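PDB 3HCZ: possible thiol-disulfide isomerase from Cytophaga hutchinsonii, which probably acts as a thiol-disulfide oxidoreductase or isomerase, its domain having the thioredoxin-like fold of the AhpC/TSA family. Local coordinates for residues 12-17 / 99-104; 37-42 / 67-72; 74-79 / 93-98. All coordinates share one frame; numbering follows the deposited sequence.

Interaction 1: residues 12-17 / 99-104; sequences PNLYMT and NHTDFK. With SO4 (sulfate ion), chain B.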
loop_
_atom_site.group_PDB
_atom_site.type_symbol
_atom_site.label_atom_id
_atom_site.label_comp_id
_atom_site.label_asym_id
_atom_site.label_seq_id
_atom_site.Cartn_x
_atom_site.Cartn_y
_atom_site.Cartn_z
ATOM N N PRO A 12 3.652 -11.007 2.746
ATOM C CA PRO A 12 4.285 -11.644 1.574
ATOM C C PRO A 12 5.004 -10.622 0.685
ATOM O O PRO A 12 4.467 -9.524 0.445
ATOM C CB PRO A 12 3.095 -12.221 0.806
ATOM C CG PRO A 12 2.056 -12.533 1.899
ATOM C CD PRO A 12 2.256 -11.462 2.951
ATOM N N ASN A 13 6.175 -10.979 0.166
ATOM C CA ASN A 13 6.917 -10.037 -0.700
ATOM C C ASN A 13 6.097 -9.847 -1.990
ATOM O O ASN A 13 5.290 -10.697 -2.366
ATOM C CB ASN A 13 8.342 -10.562 -1.004
ATOM C CG ASN A 13 9.310 -9.475 -1.509
ATOM O OD1 ASN A 13 8.963 -8.285 -1.664
ATOM N ND2 ASN A 13 10.546 -9.891 -1.772
ATOM N N LEU A 14 6.293 -8.703 -2.635
ATOM C CA LEU A 14 5.633 -8.372 -3.920
ATOM C C LEU A 14 6.737 -7.975 -4.899
ATOM O O LEU A 14 7.585 -7.138 -4.587
ATOM C CB LEU A 14 4.658 -7.202 -3.738
ATOM C CG LEU A 14 3.441 -7.594 -2.879
ATOM C CD1 LEU A 14 2.702 -6.327 -2.420
ATOM C CD2 LEU A 14 2.512 -8.396 -3.742
ATOM N N TYR A 15 6.717 -8.579 -6.080
ATOM C CA TYR A 15 7.763 -8.344 -7.081
ATOM C C TYR A 15 7.176 -7.475 -8.182
ATOM O O TYR A 15 7.212 -7.827 -9.374
ATOM C CB TYR A 15 8.276 -9.698 -7.621
ATOM C CG TYR A 15 8.883 -10.596 -6.571
ATOM C CD1 TYR A 15 10.252 -10.547 -6.296
ATOM C CD2 TYR A 15 8.104 -11.507 -5.857
ATOM C CE1 TYR A 15 10.840 -11.371 -5.321
ATOM C CE2 TYR A 15 8.676 -12.323 -4.856
ATOM C CZ TYR A 15 10.039 -12.266 -4.618
ATOM O OH TYR A 15 10.612 -13.089 -3.679
HETATM N N MSE A 16 6.647 -6.314 -7.788
HETATM C CA MSE A 16 5.909 -5.453 -8.719
HETATM C C MSE A 16 6.821 -4.381 -9.311
HETATM O O MSE A 16 7.998 -4.258 -8.914
HETATM C CB MSE A 16 4.650 -4.871 -8.037
HETATM C CG MSE A 16 3.706 -6.014 -7.610
HETATM SE SE MSE A 16 2.220 -5.413 -6.506
HETATM C CE MSE A 16 1.250 -4.362 -7.887
ATOM N N THR A 17 6.292 -3.643 -10.283
ATOM C CA THR A 17 7.124 -2.718 -11.036
ATOM C C THR A 17 6.551 -1.310 -10.950
ATOM O O THR A 17 5.333 -1.138 -10.877
ATOM C CB THR A 17 7.247 -3.130 -12.516
ATOM O OG1 THR A 17 5.942 -3.326 -13.078
ATOM C CG2 THR A 17 8.027 -4.453 -12.652
ATOM N N ASN A 99 3.797 -10.064 -13.894
ATOM C CA ASN A 99 3.006 -11.229 -13.548
ATOM C C ASN A 99 3.596 -12.139 -12.467
ATOM O O ASN A 99 3.847 -13.340 -12.713
ATOM C CB ASN A 99 2.801 -12.065 -14.812
ATOM C CG ASN A 99 2.233 -11.254 -15.897
ATOM O OD1 ASN A 99 2.960 -10.830 -16.815
ATOM N ND2 ASN A 99 0.943 -10.933 -15.770
ATOM N N HIS A 100 3.835 -11.579 -11.289
ATOM C CA HIS A 100 4.384 -12.367 -10.202
ATOM C C HIS A 100 3.402 -12.455 -9.057
ATOM O O HIS A 100 3.692 -13.084 -8.048
ATOM C CB HIS A 100 5.696 -11.764 -9.723
ATOM C CG HIS A 100 6.766 -11.770 -10.768
ATOM N ND1 HIS A 100 7.130 -12.910 -11.452
ATOM C CD2 HIS A 100 7.514 -10.770 -11.281
ATOM C CE1 HIS A 100 8.072 -12.615 -12.334
ATOM N NE2 HIS A 100 8.337 -11.321 -12.236
ATOM N N THR A 101 2.255 -11.801 -9.187
ATOM C CA THR A 101 1.407 -11.674 -8.012
ATOM C C THR A 101 0.019 -12.175 -8.240
ATOM O O THR A 101 -0.703 -11.766 -9.156
ATOM C CB THR A 101 1.282 -10.221 -7.490
ATOM O OG1 THR A 101 2.555 -9.540 -7.547
ATOM C CG2 THR A 101 0.674 -10.221 -6.085
ATOM N N ASP A 102 -0.368 -13.075 -7.383
ATOM C CA ASP A 102 -1.693 -13.594 -7.424
ATOM C C ASP A 102 -2.478 -12.884 -6.317
ATOM O O ASP A 102 -2.305 -13.264 -5.161
ATOM C CB ASP A 102 -1.571 -15.072 -7.097
ATOM C CG ASP A 102 -2.837 -15.812 -7.376
ATOM O OD1 ASP A 102 -2.740 -17.026 -7.726
ATOM O OD2 ASP A 102 -3.922 -15.183 -7.254
ATOM N N PHE A 103 -3.275 -11.841 -6.621
ATOM C CA PHE A 103 -3.801 -10.978 -5.526
ATOM C C PHE A 103 -4.819 -11.703 -4.647
ATOM O O PHE A 103 -4.927 -11.443 -3.439
ATOM C CB PHE A 103 -4.353 -9.650 -6.031
ATOM C CG PHE A 103 -3.311 -8.765 -6.654
ATOM C CD1 PHE A 103 -2.452 -8.045 -5.870
ATOM C CD2 PHE A 103 -3.230 -8.646 -8.031
ATOM C CE1 PHE A 103 -1.457 -7.219 -6.413
ATOM C CE2 PHE A 103 -2.253 -7.829 -8.599
ATOM C CZ PHE A 103 -1.379 -7.103 -7.804
ATOM N N LYS A 104 -5.541 -12.620 -5.262
ATOM C CA LYS A 104 -6.479 -13.457 -4.529
ATOM C C LYS A 104 -5.845 -14.531 -3.664
ATOM O O LYS A 104 -6.155 -14.617 -2.481
ATOM C CB LYS A 104 -7.484 -14.078 -5.467
ATOM C CG LYS A 104 -8.828 -13.397 -5.392
ATOM C CD LYS A 104 -9.016 -12.490 -6.577
ATOM C CE LYS A 104 -10.345 -12.821 -7.210
ATOM N NZ LYS A 104 -10.508 -11.994 -8.420
HETATM S S SO4 B . 7.787 -14.457 0.829
HETATM O O1 SO4 B . 6.715 -13.840 1.599
HETATM O O2 SO4 B . 8.192 -13.581 -0.254
HETATM O O3 SO4 B . 9.018 -14.666 1.606
HETATM O O4 SO4 B . 7.248 -15.730 0.332
HETATM O O HOH W 1 4.884 -10.425 -6.478
#
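The first torsions of Met16 and Thr101 set CG of Met16 (chi1 -61°) and OG1 of Thr101 (chi1 -41°) each beside its own backbone N, and across the contact Met16 CG lies 3.7 Å from Thr101 OG1. In this thioredoxin-like domain the pair joins the loop ahead of strand 33-39 to the turn that leads into helix 103-107. Met16, a selenomethionine, reaches Phe103 tip to tip in a Met-aromatic contact: SE stands at the ring edge, 5.3 Å from the Phe103 centroid, and CE, also at the edge and in plane, is 3.8 Å from Phe103 CZ. The other branch of Thr101, CG2, is pressed tightly by Leu14 CD2 at 3.5 Å, the two side chains crossing at about a right angle; Tyr68 and Phe38 of the central sheet also touch Leu14. At the outer end Tyr15 O lies in plane at the His100 ring edge, 3.5 Å from His100 CD2, with Tyr15 CB alongside; His100 NE2 is hydrogen-bonded to Tyr23 OH. No direct hydrogen bond crosses between the segments. A water does the bridging instead: it accepts from Tyr15 N at 2.6 Å and bonds Thr101 OG1 at 2.7 Å, with a weak third link to His100 O.

Interaction 2: residues 37-42 / 67-72; sequences FFWDSQ and VYAANI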
loop_
_atom_site.group_PDB
_atom_site.type_symbol
_atom_site.label_atom_id
_atom_site.label_comp_id
_atom_site.label_asym_id
_atom_site.label_seq_id
_atom_site.Cartn_x
_atom_site.Cartn_y
_atom_site.Cartn_z
ATOM N N PHE A 37 -0.988 -0.619 0.041
ATOM C CA PHE A 37 -2.338 -0.172 -0.408
ATOM C C PHE A 37 -2.758 -0.737 -1.763
ATOM O O PHE A 37 -2.249 -0.318 -2.800
ATOM C CB PHE A 37 -2.366 1.374 -0.400
ATOM C CG PHE A 37 -3.685 1.971 -0.700
ATOM C CD1 PHE A 37 -4.753 1.869 0.211
ATOM C CD2 PHE A 37 -3.889 2.645 -1.905
ATOM C CE1 PHE A 37 -6.014 2.467 -0.089
ATOM C CE2 PHE A 37 -5.133 3.228 -2.204
ATOM C CZ PHE A 37 -6.187 3.139 -1.287
ATOM N N PHE A 38 -3.736 -1.650 -1.763
ATOM C CA PHE A 38 -4.171 -2.283 -3.004
ATOM C C PHE A 38 -5.391 -1.539 -3.521
ATOM O O PHE A 38 -6.354 -1.319 -2.770
ATOM C CB PHE A 38 -4.514 -3.772 -2.812
ATOM C CG PHE A 38 -3.371 -4.613 -2.317
ATOM C CD1 PHE A 38 -2.505 -5.264 -3.230
ATOM C CD2 PHE A 38 -3.174 -4.808 -0.931
ATOM C CE1 PHE A 38 -1.406 -6.046 -2.782
ATOM C CE2 PHE A 38 -2.086 -5.617 -0.458
ATOM C CZ PHE A 38 -1.194 -6.227 -1.379
ATOM N N TRP A 39 -5.358 -1.163 -4.797
ATOM C CA TRP A 39 -6.402 -0.309 -5.361
ATOM C C TRP A 39 -6.544 -0.571 -6.849
ATOM O O TRP A 39 -5.725 -1.282 -7.470
ATOM C CB TRP A 39 -6.106 1.182 -5.079
ATOM C CG TRP A 39 -4.975 1.733 -5.881
ATOM C CD1 TRP A 39 -3.608 1.508 -5.693
ATOM C CD2 TRP A 39 -5.094 2.576 -7.025
ATOM N NE1 TRP A 39 -2.891 2.208 -6.648
ATOM C CE2 TRP A 39 -3.784 2.853 -7.479
ATOM C CE3 TRP A 39 -6.192 3.135 -7.709
ATOM C CZ2 TRP A 39 -3.542 3.661 -8.599
ATOM C CZ3 TRP A 39 -5.954 3.943 -8.815
ATOM C CH2 TRP A 39 -4.639 4.203 -9.243
ATOM N N ASP A 40 -7.630 -0.029 -7.420
ATOM C CA ASP A 40 -8.003 -0.297 -8.808
ATOM C C ASP A 40 -8.602 0.994 -9.360
ATOM O O ASP A 40 -9.558 1.534 -8.792
ATOM C CB ASP A 40 -9.026 -1.450 -8.826
ATOM C CG ASP A 40 -9.439 -1.883 -10.214
ATOM O OD1 ASP A 40 -9.151 -1.219 -11.235
ATOM O OD2 ASP A 40 -10.137 -2.918 -10.273
ATOM N N SER A 41 -8.039 1.498 -10.454
ATOM C CA SER A 41 -8.574 2.735 -11.052
ATOM C C SER A 41 -9.996 2.530 -11.564
ATOM O O SER A 41 -10.798 3.472 -11.623
ATOM C CB SER A 41 -7.654 3.239 -12.175
ATOM O OG SER A 41 -7.861 2.476 -13.365
ATOM N N GLN A 42 -10.335 1.290 -11.893
ATOM C CA GLN A 42 -11.678 1.013 -12.401
ATOM C C GLN A 42 -12.761 1.094 -11.349
ATOM O O GLN A 42 -13.927 0.912 -11.653
ATOM C CB GLN A 42 -11.708 -0.318 -13.134
ATOM C CG GLN A 42 -10.722 -0.313 -14.308
ATOM C CD GLN A 42 -10.914 0.902 -15.201
ATOM O OE1 GLN A 42 -11.817 0.914 -16.019
ATOM N NE2 GLN A 42 -10.066 1.928 -15.053
ATOM N N VAL A 67 4.129 4.772 0.960
ATOM C CA VAL A 67 2.976 3.970 0.518
ATOM C C VAL A 67 3.411 3.151 -0.712
ATOM O O VAL A 67 3.908 3.705 -1.709
ATOM C CB VAL A 67 1.749 4.825 0.138
ATOM C CG1 VAL A 67 0.589 3.925 -0.394
ATOM C CG2 VAL A 67 1.269 5.700 1.337
ATOM N N TYR A 68 3.267 1.832 -0.574
ATOM C CA TYR A 68 3.502 0.894 -1.663
ATOM C C TYR A 68 2.118 0.765 -2.262
ATOM O O TYR A 68 1.275 -0.044 -1.771
ATOM C CB TYR A 68 4.042 -0.429 -1.090
ATOM C CG TYR A 68 4.650 -1.350 -2.144
ATOM C CD1 TYR A 68 5.986 -1.195 -2.532
ATOM C CD2 TYR A 68 3.911 -2.395 -2.680
ATOM C CE1 TYR A 68 6.561 -2.046 -3.493
ATOM C CE2 TYR A 68 4.485 -3.278 -3.640
ATOM C CZ TYR A 68 5.798 -3.081 -4.035
ATOM O OH TYR A 68 6.337 -3.943 -4.986
ATOM N N ALA A 69 1.836 1.615 -3.274
ATOM C CA ALA A 69 0.492 1.730 -3.799
ATOM C C ALA A 69 0.381 0.685 -4.919
ATOM O O ALA A 69 0.841 0.912 -6.052
ATOM C CB ALA A 69 0.170 3.146 -4.306
ATOM N N ALA A 70 -0.151 -0.473 -4.551
ATOM C CA ALA A 70 -0.150 -1.679 -5.418
ATOM C C ALA A 70 -1.445 -1.692 -6.250
ATOM O O ALA A 70 -2.502 -2.137 -5.792
ATOM C CB ALA A 70 -0.033 -2.938 -4.547
ATOM N N ASN A 71 -1.358 -1.176 -7.473
ATOM C CA ASN A 71 -2.489 -1.221 -8.344
ATOM C C ASN A 71 -2.662 -2.663 -8.867
ATOM O O ASN A 71 -1.677 -3.293 -9.261
ATOM C CB ASN A 71 -2.303 -0.209 -9.464
ATOM C CG ASN A 71 -3.390 -0.294 -10.471
ATOM O OD1 ASN A 71 -3.339 -1.125 -11.391
ATOM N ND2 ASN A 71 -4.393 0.584 -10.340
ATOM N N ILE A 72 -3.893 -3.193 -8.798
ATOM C CA ILE A 72 -4.147 -4.606 -9.117
ATOM C C ILE A 72 -4.475 -4.891 -10.585
ATOM O O ILE A 72 -4.862 -6.021 -10.926
ATOM C CB ILE A 72 -5.218 -5.208 -8.173
ATOM C CG1 ILE A 72 -6.601 -4.529 -8.380
ATOM C CG2 ILE A 72 -4.751 -5.065 -6.737
ATOM C CD1 ILE A 72 -7.774 -5.360 -7.898
HETATM O O HOH W 2 -0.336 2.463 -7.940
#
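Phe37 opens the pairing of two parallel strands, 33-39 and 65-71, the neighbours joined by helix 49-60 in a beta-alpha-beta unit of the thioredoxin-like fold. Its N-H bonds to Tyr68 O, its carbonyl takes Ala70 N at 2.7 Å, and its CB rests on Val67 CG1 while the ring turns off toward helix 49-60. Phe38 points to the other face of the sheet. There Ala70 CB lies 3.6 Å from Phe38 CD1, and CG2 of Ile72 comes to the ring edge near its plane. Trp39 returns to the face of Phe37. Its chi1 of 72° sets CG between the backbone N and the carbonyl carbon. Asn71 ND2 lies over one face of the indole, offset toward the rim and 3.6 Å from Trp39 CZ2. The amide and ring planes are 78° apart, and Asn71 ND2 finds its hydrogen-bond partner in Glu73 OE2. At the indole edge, in its plane, a water accepts from Trp39 NE1 at 2.9 Å and donates to Ala69 O at 2.7 Å. Trp39 N binds Ala70 O, and Ile72 N binds Trp39 O at 3.0 Å. Beyond the strand, Asp40 CB packs on Ile72 CG1, and the segment ends in an Asx turn, where Asp40 OD1 accepts from Gln42 N at 2.9 Å, met from above the carboxylate plane.

Interaction 3: residues 74-79 / 93-98; sequences RKDEEW and NVRDSK. With SO4 (sulfate ion), chain C.
Arg95 grips Asp76 side-on, its NE at 2.9 Å and its NH1 at 3.0 Å both held to the single oxygen OD1 of Asp76. Both nitrogens reach that oxygen from the same face of the carboxylate, well above its plane, while OD1 itself lies in the guanidinium plane. The chain of Arg95 runs out straight to CD and then bends at chi3 (62°), which puts NE within range of OD1. On the way, Arg95 CB lies over the face of the Trp79 six-membered ring, a CH-pi contact 3.6 Å from its centroid and 9° off the normal. The rim of the same indole is close to the strand backbone, with Trp79 CZ2 3.4 Å from Val94 C. A second salt bridge stands farther along: Arg74 NH1 meets Asp96 OD2 at 2.7 Å, on the anti side but tilted from the carboxylate plane, with OD2 in the guanidinium plane.

These contacts tie helix 77-86 and the loop before it to strand 92-95 and the turn after it, within a beta-alpha-beta unit that begins with strand 65-71. Outside this shell, Arg95 NH2 bonds Glu73 O, Arg74 NH2 bonds Thr101 O, and Asp96 receives His100 N on OD1 and Thr101 N on OD2, which steadies the carboxylate facing Arg74. A sulfate, probably from the crystallisation liquor, takes the N-H of Asp76 on its O3 and that of Glu77 on its O1. At the indole edge, in its plane, a water accepts from Trp79 NE1 and donates to Asn93 OD1, which also accepts from Trp91 NE1.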
loop_
_atom_site.group_PDB
_atom_site.type_symbol
_atom_site.label_atom_id
_atom_site.label_comp_id
_atom_site.label_asym_id
_atom_site.label_seq_id
_atom_site.Cartn_x
_atom_site.Cartn_y
_atom_site.Cartn_z
ATOM N N ARG A 74 -4.340 -5.303 -14.858
ATOM C CA ARG A 74 -3.481 -6.095 -15.735
ATOM C C ARG A 74 -3.052 -5.367 -16.999
ATOM O O ARG A 74 -2.519 -5.996 -17.922
ATOM C CB ARG A 74 -4.163 -7.446 -16.060
ATOM C CG ARG A 74 -4.422 -8.309 -14.813
ATOM C CD ARG A 74 -3.053 -8.725 -14.180
ATOM N NE ARG A 74 -3.208 -9.492 -12.941
ATOM C CZ ARG A 74 -2.168 -9.825 -12.166
ATOM N NH1 ARG A 74 -0.926 -9.524 -12.564
ATOM N NH2 ARG A 74 -2.356 -10.506 -11.041
ATOM N N LYS A 75 -3.344 -4.065 -17.063
ATOM C CA LYS A 75 -2.895 -3.174 -18.144
ATOM C C LYS A 75 -2.403 -1.860 -17.530
ATOM O O LYS A 75 -2.804 -1.496 -16.420
ATOM C CB LYS A 75 -4.025 -2.855 -19.114
ATOM C CG LYS A 75 -4.628 -4.052 -19.793
ATOM C CD LYS A 75 -5.790 -3.667 -20.692
ATOM C CE LYS A 75 -6.478 -4.924 -21.233
ATOM N NZ LYS A 75 -7.176 -4.670 -22.539
ATOM N N ASP A 76 -1.518 -1.165 -18.232
ATOM C CA ASP A 76 -0.984 0.112 -17.748
ATOM C C ASP A 76 -1.910 1.332 -17.932
ATOM O O ASP A 76 -1.856 2.278 -17.153
ATOM C CB ASP A 76 0.311 0.442 -18.505
ATOM C CG ASP A 76 1.435 -0.486 -18.171
ATOM O OD1 ASP A 76 1.654 -0.781 -16.990
ATOM O OD2 ASP A 76 2.103 -0.935 -19.125
ATOM N N GLU A 77 -2.707 1.350 -19.000
ATOM C CA GLU A 77 -3.251 2.603 -19.475
ATOM C C GLU A 77 -4.045 3.413 -18.457
ATOM O O GLU A 77 -3.771 4.619 -18.272
ATOM C CB GLU A 77 -4.076 2.392 -20.739
ATOM C CG GLU A 77 -4.462 3.695 -21.407
ATOM C CD GLU A 77 -5.178 3.471 -22.725
ATOM O OE1 GLU A 77 -6.311 3.999 -22.900
ATOM O OE2 GLU A 77 -4.609 2.753 -23.591
ATOM N N GLU A 78 -5.050 2.768 -17.850
ATOM C CA GLU A 78 -5.954 3.451 -16.923
ATOM C C GLU A 78 -5.263 3.798 -15.596
ATOM O O GLU A 78 -5.544 4.841 -14.981
ATOM C CB GLU A 78 -7.200 2.610 -16.643
ATOM C CG GLU A 78 -8.096 2.477 -17.898
ATOM C CD GLU A 78 -8.417 3.847 -18.528
ATOM O OE1 GLU A 78 -8.974 4.742 -17.826
ATOM O OE2 GLU A 78 -8.122 4.028 -19.736
ATOM N N TRP A 79 -4.374 2.903 -15.169
ATOM C CA TRP A 79 -3.556 3.135 -13.994
ATOM C C TRP A 79 -2.751 4.441 -14.151
ATOM O O TRP A 79 -2.778 5.320 -13.274
ATOM C CB TRP A 79 -2.639 1.927 -13.840
ATOM C CG TRP A 79 -1.575 2.013 -12.807
ATOM C CD1 TRP A 79 -1.738 2.348 -11.469
ATOM C CD2 TRP A 79 -0.183 1.700 -12.980
ATOM N NE1 TRP A 79 -0.511 2.262 -10.816
ATOM C CE2 TRP A 79 0.453 1.892 -11.722
ATOM C CE3 TRP A 79 0.592 1.284 -14.067
ATOM C CZ2 TRP A 79 1.836 1.657 -11.523
ATOM C CZ3 TRP A 79 1.980 1.065 -13.880
ATOM C CH2 TRP A 79 2.584 1.251 -12.612
ATOM N N ASN A 93 3.977 4.135 -6.580
ATOM C CA ASN A 93 3.019 3.443 -7.441
ATOM C C ASN A 93 3.655 2.251 -8.143
ATOM O O ASN A 93 4.678 2.411 -8.840
ATOM C CB ASN A 93 2.491 4.393 -8.513
ATOM C CG ASN A 93 1.602 5.469 -7.929
ATOM O OD1 ASN A 93 0.532 5.163 -7.387
ATOM N ND2 ASN A 93 2.024 6.742 -8.048
ATOM N N VAL A 94 3.068 1.085 -7.947
ATOM C CA VAL A 94 3.494 -0.117 -8.641
ATOM C C VAL A 94 2.303 -0.876 -9.238
ATOM O O VAL A 94 1.140 -0.654 -8.840
ATOM C CB VAL A 94 4.335 -1.093 -7.737
ATOM C CG1 VAL A 94 5.673 -0.454 -7.330
ATOM C CG2 VAL A 94 3.557 -1.541 -6.463
ATOM N N ARG A 95 2.615 -1.749 -10.200
ATOM C CA ARG A 95 1.612 -2.626 -10.798
ATOM C C ARG A 95 2.324 -3.954 -11.045
ATOM O O ARG A 95 3.563 -3.977 -11.152
ATOM C CB ARG A 95 1.069 -2.022 -12.124
ATOM C CG ARG A 95 -0.264 -2.628 -12.563
ATOM C CD ARG A 95 -0.783 -2.065 -13.924
ATOM N NE ARG A 95 0.098 -2.332 -15.086
ATOM C CZ ARG A 95 0.226 -3.522 -15.678
ATOM N NH1 ARG A 95 1.049 -3.665 -16.688
ATOM N NH2 ARG A 95 -0.413 -4.597 -15.220
ATOM N N ASP A 96 1.570 -5.044 -11.191
ATOM C CA ASP A 96 2.157 -6.357 -11.474
ATOM C C ASP A 96 2.418 -6.641 -12.946
ATOM O O ASP A 96 1.933 -7.632 -13.509
ATOM C CB ASP A 96 1.293 -7.432 -10.789
ATOM C CG ASP A 96 1.965 -8.808 -10.780
ATOM O OD1 ASP A 96 3.216 -8.900 -10.637
ATOM O OD2 ASP A 96 1.252 -9.800 -10.964
ATOM N N SER A 97 3.246 -5.798 -13.569
ATOM C CA SER A 97 3.424 -5.840 -15.005
ATOM C C SER A 97 4.210 -7.079 -15.432
ATOM O O SER A 97 4.169 -7.468 -16.601
ATOM C CB SER A 97 4.150 -4.574 -15.538
ATOM O OG SER A 97 5.532 -4.580 -15.240
ATOM N N LYS A 98 4.952 -7.676 -14.503
ATOM C CA LYS A 98 5.690 -8.892 -14.851
ATOM C C LYS A 98 5.059 -10.162 -14.300
ATOM O O LYS A 98 5.721 -11.220 -14.257
ATOM C CB LYS A 98 7.127 -8.773 -14.388
ATOM C CG LYS A 98 7.848 -7.641 -15.048
ATOM C CD LYS A 98 8.596 -8.130 -16.232
ATOM C CE LYS A 98 9.438 -6.992 -16.791
ATOM N NZ LYS A 98 10.758 -7.461 -17.251
HETATM S S SO4 C . -1.817 -1.226 -21.743
HETATM O O1 SO4 C . -2.825 -0.327 -21.190
HETATM O O2 SO4 C . -0.794 -0.433 -22.414
HETATM O O3 SO4 C . -1.163 -2.071 -20.730
HETATM O O4 SO4 C . -2.464 -2.095 -22.724
HETATM O O HOH W 2 -0.336 2.463 -7.940
#

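In the fold
Interaction 2 lies deepest, its centre about 7 Å from the centre of the chain, and is chiefly a backbone ladder with mostly apolar side chains. Interaction 3 is farther out and relies on salt bridges and an indole; it continues the same sheet, since strand 92-95 bonds strand 65-71 through Asn71 N to Val94 O and Val94 N to Ala69 O, and one water serves both contacts. Interaction 1 encloses the other two along the chain. It joins loops by apolar packing and water, with a buried side (Leu14, Met16, Thr101, Phe103) and an exposed end (Tyr15, His100). Met16 CE rests against both Asn71 O of interaction 2 and the Arg95 backbone of interaction 3.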